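Long-range contacts in VAO-type flavoprotein oxidase VAO615 (Myceliophthora thermophila, PDB 6F72), which probably acts as a secreted FAD-dependent oxidoreductase whose reduced flavin reacts rapidly with molecular oxygen, although its substrate has not been identified: residues Y126-T131 / L169-H174; G336-T341 / G353-A358. All coordinates share one frame; numbering follows the deposited sequence.

Contact 1: residues Y126-T131 / L169-H174; sequences YVVNVT and LSLWMH. With NAG (2-acetamido-2-deoxy-beta-D-glucopyranose), chain D.
Trp172 leans across from strand 169-172 onto Val127 and Asn129 of its parallel neighbour, strand 126-129. Its CB packs on CG1 of Val127 at 3.4 Å. With CG anti to the backbone N (chi1 -176°), the indole continues past the same methyl, CG and CD2 lying near Val127 CG1, which approaches the ring obliquely. Farther out, CE3 sits 3.9 Å from OD1 of Asn129. At the rim, CZ3 and CH2 meet the acetamide methyl C8 of the N-acetylglucosamine, this methyl lying near the ring plane; the sugar's C1 is bonded covalently to Asn129 ND2. An alanine in place of Trp172 would probably leave the sugar's methyl without its indole edge and open a gap beside Val127 and Asn129.

Backbone hydrogen bonds join the two segments: Ser170 N to Tyr126 O, Val128 N to Ser170 O at 2.7 Å, Trp172 N to Val128 O, and Val130 N to Trp172 O at 3.2 Å. A water beyond the last of these donates to both Val130 O and Trp172 O. On the other face, Leu169 CD1 fits between Tyr126 CB and Val128 CG2, 3.7 Å from each. Just past the strands, Val130 CG2 reaches SD of Met173, a residue whose side chain also touches the FAD.

This is the central parallel pair of a four-stranded mixed sheet in the PCMH-type FAD-binding domain. Strand 54-56 flanks it beyond 126-129 and strand 150-153 beyond 169-172, while helix 133-146 covers the face of Val128 and Leu171 through Ala139.

Contact 2: residues G336-T341 / G353-A358; sequences GGNSFT and GTMPGA
Gly353 passes close by the ring of Phe340, its CA 3.6 Å from Phe340 CE1, an approach oblique to the ring in a non-hydrogen-bonded antiparallel pair. A side chain at Gly353 would probably crowd that ring, which also stacks on Phe333 and meets Phe370 edge-to-face. Gly353 CA makes a CA-H...O contact with Ser339 O as well.

Thr354 comes next, facing Ser339 in a hydrogen-bonded pair. Its N donates to Ser339 O and its O accepts from Ser339 N, both at 2.9 Å, closing a small ring of two hydrogen bonds. The hydroxyl side chains lie on the same face: Ser339 OG, between its own backbone N and carbonyl carbon (chi1 67°), comes 3.4 Å from Thr354 CB. A water links the pair, donating to Ser339 OG at 3.3 Å and hydrogen-bonded to Thr354 OG1 at 2.8 Å. Beyond the pair, Ser339 OG is hydrogen-bonded to Ile239 O and Thr354 OG1 to His394 NE2.

Met355 passes obliquely across Asn338, whose OD1 lies 3.2 Å from Met355 CA and 3.4 Å from its CB. The other end of that amide, ND2, is hydrogen-bonded to Phe333 O in helix 316-335. Pro356 then lays CD against Gly337 O, 3.5 Å away; Gly337, with positive phi, ends that helix in a Schellman motif. From Met355 to Ala358 the chain folds through a type II turn, Ala358 N hydrogen-bonded back to Met355 O, with Gly357 supplying the positive phi.

The chemistry is divided between faces. Ser339 and Thr354 hold buried hydroxyls whose partners come from the water and the surrounding chain, whereas Phe340 and Met355 pack against helices 316-335 and 360-376, consistent with a hydrophobic seam between the hairpin and its helical cover.

Overall arrangement
From the N terminus, the chain first closes contact 1: after strand 126-129 it runs through helix 133-146 and strand 150-153 before strand 169-172 returns to pair with strand 126-129, all within the PCMH-type FAD-binding domain. Only well after that does contact 2 open, so the two loops lie in series, neither enclosing nor crossing the other. Contact 2 closes a short excursion, the hairpin of strands 339-344 and 348-356, in the middle of a seven-stranded antiparallel sheet. The centres of contact 1 and contact 2 are 38 Å apart, on opposite sides of the chain's centre; the nearest atoms of contact 1 and contact 2 are about 24 Å apart. One ties the parallel core of a small mixed sheet, the other neighbouring strands of a large antiparallel one.

Contact 1: residues Y126-T131 / L169-H174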
loop_
_atom_site.group_PDB
_atom_site.type_symbol
_atom_site.label_atom_id
_atom_site.label_comp_id
_atom_site.label_asym_id
_atom_site.label_seq_id
_atom_site.Cartn_x
_atom_site.Cartn_y
_atom_site.Cartn_z
ATOM N N TYR A 126 5.945 -20.985 9.055
ATOM C CA TYR A 126 5.073 -21.784 8.177
ATOM C C TYR A 126 4.041 -20.899 7.490
ATOM O O TYR A 126 3.590 -19.892 8.057
ATOM C CB TYR A 126 4.346 -22.879 8.963
ATOM C CG TYR A 126 5.247 -23.988 9.444
ATOM C CD1 TYR A 126 5.509 -25.107 8.637
ATOM C CD2 TYR A 126 5.842 -23.923 10.710
ATOM C CE1 TYR A 126 6.348 -26.127 9.082
ATOM C CE2 TYR A 126 6.684 -24.924 11.160
ATOM C CZ TYR A 126 6.925 -26.028 10.354
ATOM O OH TYR A 126 7.761 -27.012 10.835
ATOM N N VAL A 127 3.669 -21.301 6.276
ATOM C CA VAL A 127 2.796 -20.514 5.402
ATOM C C VAL A 127 1.585 -21.368 5.003
ATOM O O VAL A 127 1.746 -22.448 4.403
ATOM C CB VAL A 127 3.569 -20.043 4.137
ATOM C CG1 VAL A 127 2.650 -19.344 3.145
ATOM C CG2 VAL A 127 4.762 -19.157 4.501
ATOM N N VAL A 128 0.383 -20.896 5.343
ATOM C CA VAL A 128 -0.872 -21.562 4.917
ATOM C C VAL A 128 -1.239 -21.068 3.522
ATOM O O VAL A 128 -1.605 -19.900 3.352
ATOM C CB VAL A 128 -2.046 -21.323 5.894
ATOM C CG1 VAL A 128 -3.310 -22.042 5.410
ATOM C CG2 VAL A 128 -1.686 -21.793 7.290
ATOM N N ASN A 129 -1.124 -21.951 2.530
ATOM C CA ASN A 129 -1.452 -21.619 1.150
ATOM C C ASN A 129 -2.975 -21.724 0.997
ATOM O O ASN A 129 -3.502 -22.754 0.557
ATOM C CB ASN A 129 -0.676 -22.531 0.189
ATOM C CG ASN A 129 -1.023 -22.307 -1.275
ATOM O OD1 ASN A 129 -1.735 -21.359 -1.642
ATOM N ND2 ASN A 129 -0.504 -23.198 -2.126
ATOM N N VAL A 130 -3.663 -20.630 1.362
ATOM C CA VAL A 130 -5.125 -20.615 1.536
ATOM C C VAL A 130 -5.865 -20.830 0.216
ATOM O O VAL A 130 -5.588 -20.168 -0.789
ATOM C CB VAL A 130 -5.610 -19.326 2.256
ATOM C CG1 VAL A 130 -7.137 -19.245 2.311
ATOM C CG2 VAL A 130 -5.033 -19.238 3.667
ATOM N N THR A 131 -6.798 -21.782 0.231
ATOM C CA THR A 131 -7.610 -22.071 -0.942
ATOM C C THR A 131 -9.073 -21.655 -0.735
ATOM O O THR A 131 -9.835 -21.642 -1.696
ATOM C CB THR A 131 -7.561 -23.556 -1.329
ATOM O OG1 THR A 131 -8.056 -24.343 -0.241
ATOM C CG2 THR A 131 -6.153 -23.987 -1.669
ATOM N N LEU A 169 2.739 -18.358 11.995
ATOM C CA LEU A 169 1.985 -19.042 10.962
ATOM C C LEU A 169 1.308 -17.967 10.121
ATOM O O LEU A 169 0.557 -17.143 10.656
ATOM C CB LEU A 169 0.935 -19.967 11.592
ATOM C CG LEU A 169 0.052 -20.791 10.651
ATOM C CD1 LEU A 169 0.880 -21.841 9.938
ATOM C CD2 LEU A 169 -1.094 -21.426 11.420
ATOM N N SER A 170 1.587 -17.971 8.820
ATOM C CA SER A 170 1.078 -16.933 7.922
ATOM C C SER A 170 -0.081 -17.428 7.068
ATOM O O SER A 170 -0.008 -18.502 6.473
ATOM C CB SER A 170 2.192 -16.381 7.026
ATOM O OG SER A 170 1.670 -15.565 5.981
ATOM N N LEU A 171 -1.147 -16.629 7.016
ATOM C CA LEU A 171 -2.264 -16.899 6.127
ATOM C C LEU A 171 -1.947 -16.211 4.823
ATOM O O LEU A 171 -1.983 -14.980 4.715
ATOM C CB LEU A 171 -3.590 -16.421 6.723
ATOM C CG LEU A 171 -3.888 -16.970 8.120
ATOM C CD1 LEU A 171 -5.062 -16.255 8.760
ATOM C CD2 LEU A 171 -4.106 -18.477 8.072
ATOM N N TRP A 172 -1.585 -17.027 3.843
ATOM C CA TRP A 172 -1.098 -16.520 2.577
ATOM C C TRP A 172 -2.254 -16.510 1.606
ATOM O O TRP A 172 -2.715 -17.563 1.187
ATOM C CB TRP A 172 0.083 -17.371 2.077
ATOM C CG TRP A 172 0.743 -16.902 0.814
ATOM C CD1 TRP A 172 1.043 -15.618 0.479
ATOM C CD2 TRP A 172 1.238 -17.720 -0.259
ATOM N NE1 TRP A 172 1.670 -15.570 -0.741
ATOM C CE2 TRP A 172 1.814 -16.845 -1.218
ATOM C CE3 TRP A 172 1.249 -19.104 -0.508
ATOM C CZ2 TRP A 172 2.393 -17.305 -2.415
ATOM C CZ3 TRP A 172 1.831 -19.566 -1.707
ATOM C CH2 TRP A 172 2.390 -18.656 -2.644
ATOM N N MET A 173 -2.691 -15.306 1.249
ATOM C CA MET A 173 -3.942 -15.053 0.528
ATOM C C MET A 173 -3.740 -14.841 -0.960
ATOM O O MET A 173 -4.722 -14.701 -1.704
ATOM C CB MET A 173 -4.636 -13.786 1.093
ATOM C CG MET A 173 -4.690 -13.721 2.608
ATOM S SD MET A 173 -5.374 -15.214 3.364
ATOM C CE MET A 173 -7.084 -14.989 2.920
ATOM N N HIS A 174 -2.476 -14.826 -1.375
ATOM C CA HIS A 174 -2.032 -14.509 -2.743
ATOM C C HIS A 174 -2.743 -15.243 -3.876
ATOM O O HIS A 174 -2.913 -14.686 -4.966
ATOM C CB HIS A 174 -0.513 -14.758 -2.848
ATOM C CG HIS A 174 0.057 -14.572 -4.222
ATOM N ND1 HIS A 174 -0.063 -13.395 -4.930
ATOM C CD2 HIS A 174 0.778 -15.409 -5.006
ATOM C CE1 HIS A 174 0.536 -13.524 -6.102
ATOM N NE2 HIS A 174 1.063 -14.735 -6.168
HETATM C C1 NAG D . -0.715 -23.203 -3.552
HETATM C C2 NAG D . 0.368 -23.651 -4.548
HETATM C C3 NAG D . -0.155 -23.538 -5.982
HETATM C C4 NAG D . -1.459 -24.328 -6.182
HETATM C C5 NAG D . -2.480 -23.821 -5.156
HETATM C C6 NAG D . -3.818 -24.561 -5.221
HETATM C C7 NAG D . 2.637 -23.231 -3.652
HETATM C C8 NAG D . 3.805 -22.290 -3.705
HETATM N N2 NAG D . 1.605 -22.889 -4.430
HETATM O O3 NAG D . 0.847 -23.964 -6.913
HETATM O O4 NAG D . -1.971 -24.092 -7.500
HETATM O O5 NAG D . -1.947 -23.911 -3.820
HETATM O O6 NAG D . -3.724 -25.834 -4.566
HETATM O O7 NAG D . 2.648 -24.222 -2.934
HETATM O O HOH W 1 -3.627 -18.272 -1.221
#

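Contact 2: residues G336-T341 / G353-A358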
loop_
_atom_site.group_PDB
_atom_site.type_symbol
_atom_site.label_atom_id
_atom_site.label_comp_id
_atom_site.label_asym_id
_atom_site.label_seq_id
_atom_site.Cartn_x
_atom_site.Cartn_y
_atom_site.Cartn_z
ATOM N N GLY A 336 -12.731 18.740 -11.388
ATOM C CA GLY A 336 -13.291 18.303 -12.663
ATOM C C GLY A 336 -13.159 16.805 -12.901
ATOM O O GLY A 336 -13.504 16.326 -13.979
ATOM N N GLY A 337 -12.656 16.072 -11.903
ATOM C CA GLY A 337 -12.503 14.617 -11.967
ATOM C C GLY A 337 -11.132 14.117 -12.401
ATOM O O GLY A 337 -10.965 12.927 -12.652
ATOM N N ASN A 338 -10.154 15.025 -12.465
ATOM C CA ASN A 338 -8.811 14.741 -12.986
ATOM C C ASN A 338 -7.770 14.629 -11.878
ATOM O O ASN A 338 -8.038 15.020 -10.745
ATOM C CB ASN A 338 -8.377 15.843 -13.954
ATOM C CG ASN A 338 -9.467 16.247 -14.918
ATOM O OD1 ASN A 338 -9.829 15.494 -15.810
ATOM N ND2 ASN A 338 -9.987 17.461 -14.748
ATOM N N SER A 339 -6.583 14.109 -12.214
ATOM C CA SER A 339 -5.484 14.004 -11.257
ATOM C C SER A 339 -4.121 14.211 -11.893
ATOM O O SER A 339 -3.938 13.962 -13.096
ATOM C CB SER A 339 -5.495 12.642 -10.572
ATOM O OG SER A 339 -5.202 11.619 -11.508
ATOM N N PHE A 340 -3.169 14.660 -11.071
ATOM C CA PHE A 340 -1.748 14.608 -11.407
ATOM C C PHE A 340 -1.023 13.701 -10.445
ATOM O O PHE A 340 -1.156 13.838 -9.224
ATOM C CB PHE A 340 -1.104 15.996 -11.377
ATOM C CG PHE A 340 -1.192 16.734 -12.678
ATOM C CD1 PHE A 340 -0.580 16.225 -13.834
ATOM C CD2 PHE A 340 -1.868 17.955 -12.755
ATOM C CE1 PHE A 340 -0.659 16.918 -15.042
ATOM C CE2 PHE A 340 -1.950 18.656 -13.955
ATOM C CZ PHE A 340 -1.349 18.133 -15.101
ATOM N N THR A 341 -0.285 12.750 -11.013
ATOM C CA THR A 341 0.731 12.013 -10.282
ATOM C C THR A 341 2.090 12.544 -10.767
ATOM O O THR A 341 2.325 12.679 -11.976
ATOM C CB THR A 341 0.519 10.475 -10.385
ATOM O OG1 THR A 341 1.373 9.804 -9.451
ATOM C CG2 THR A 341 0.768 9.909 -11.804
ATOM N N GLY A 353 -0.532 13.341 -16.162
ATOM C CA GLY A 353 -1.930 13.730 -16.006
ATOM C C GLY A 353 -2.923 12.651 -16.384
ATOM O O GLY A 353 -2.711 11.919 -17.349
ATOM N N THR A 354 -4.016 12.584 -15.622
ATOM C CA THR A 354 -5.119 11.648 -15.857
ATOM C C THR A 354 -6.430 12.443 -15.926
ATOM O O THR A 354 -6.864 13.053 -14.943
ATOM C CB THR A 354 -5.176 10.573 -14.756
ATOM O OG1 THR A 354 -3.959 9.815 -14.779
ATOM C CG2 THR A 354 -6.367 9.636 -14.951
ATOM N N MET A 355 -7.037 12.433 -17.108
ATOM C CA MET A 355 -8.184 13.284 -17.404
ATOM C C MET A 355 -9.341 12.468 -18.012
ATOM O O MET A 355 -9.571 12.526 -19.227
ATOM C CB MET A 355 -7.742 14.448 -18.311
ATOM C CG MET A 355 -6.778 15.423 -17.638
ATOM S SD MET A 355 -5.828 16.475 -18.754
ATOM C CE MET A 355 -4.514 15.350 -19.236
ATOM N N PRO A 356 -10.063 11.687 -17.169
ATOM C CA PRO A 356 -11.061 10.736 -17.703
ATOM C C PRO A 356 -12.151 11.404 -18.539
ATOM O O PRO A 356 -12.685 12.443 -18.147
ATOM C CB PRO A 356 -11.643 10.085 -16.438
ATOM C CG PRO A 356 -10.564 10.236 -15.413
ATOM C CD PRO A 356 -9.969 11.591 -15.696
ATOM N N GLY A 357 -12.439 10.830 -19.702
ATOM C CA GLY A 357 -13.464 11.360 -20.604
ATOM C C GLY A 357 -13.100 12.622 -21.373
ATOM O O GLY A 357 -13.956 13.178 -22.078
ATOM N N ALA A 358 -11.851 13.076 -21.245
ATOM C CA ALA A 358 -11.385 14.291 -21.923
ATOM C C ALA A 358 -10.731 13.969 -23.257
ATOM O O ALA A 358 -9.808 13.164 -23.305
ATOM C CB ALA A 358 -10.422 15.079 -21.034
HETATM O O HOH W 2 -2.291 11.020 -12.901
#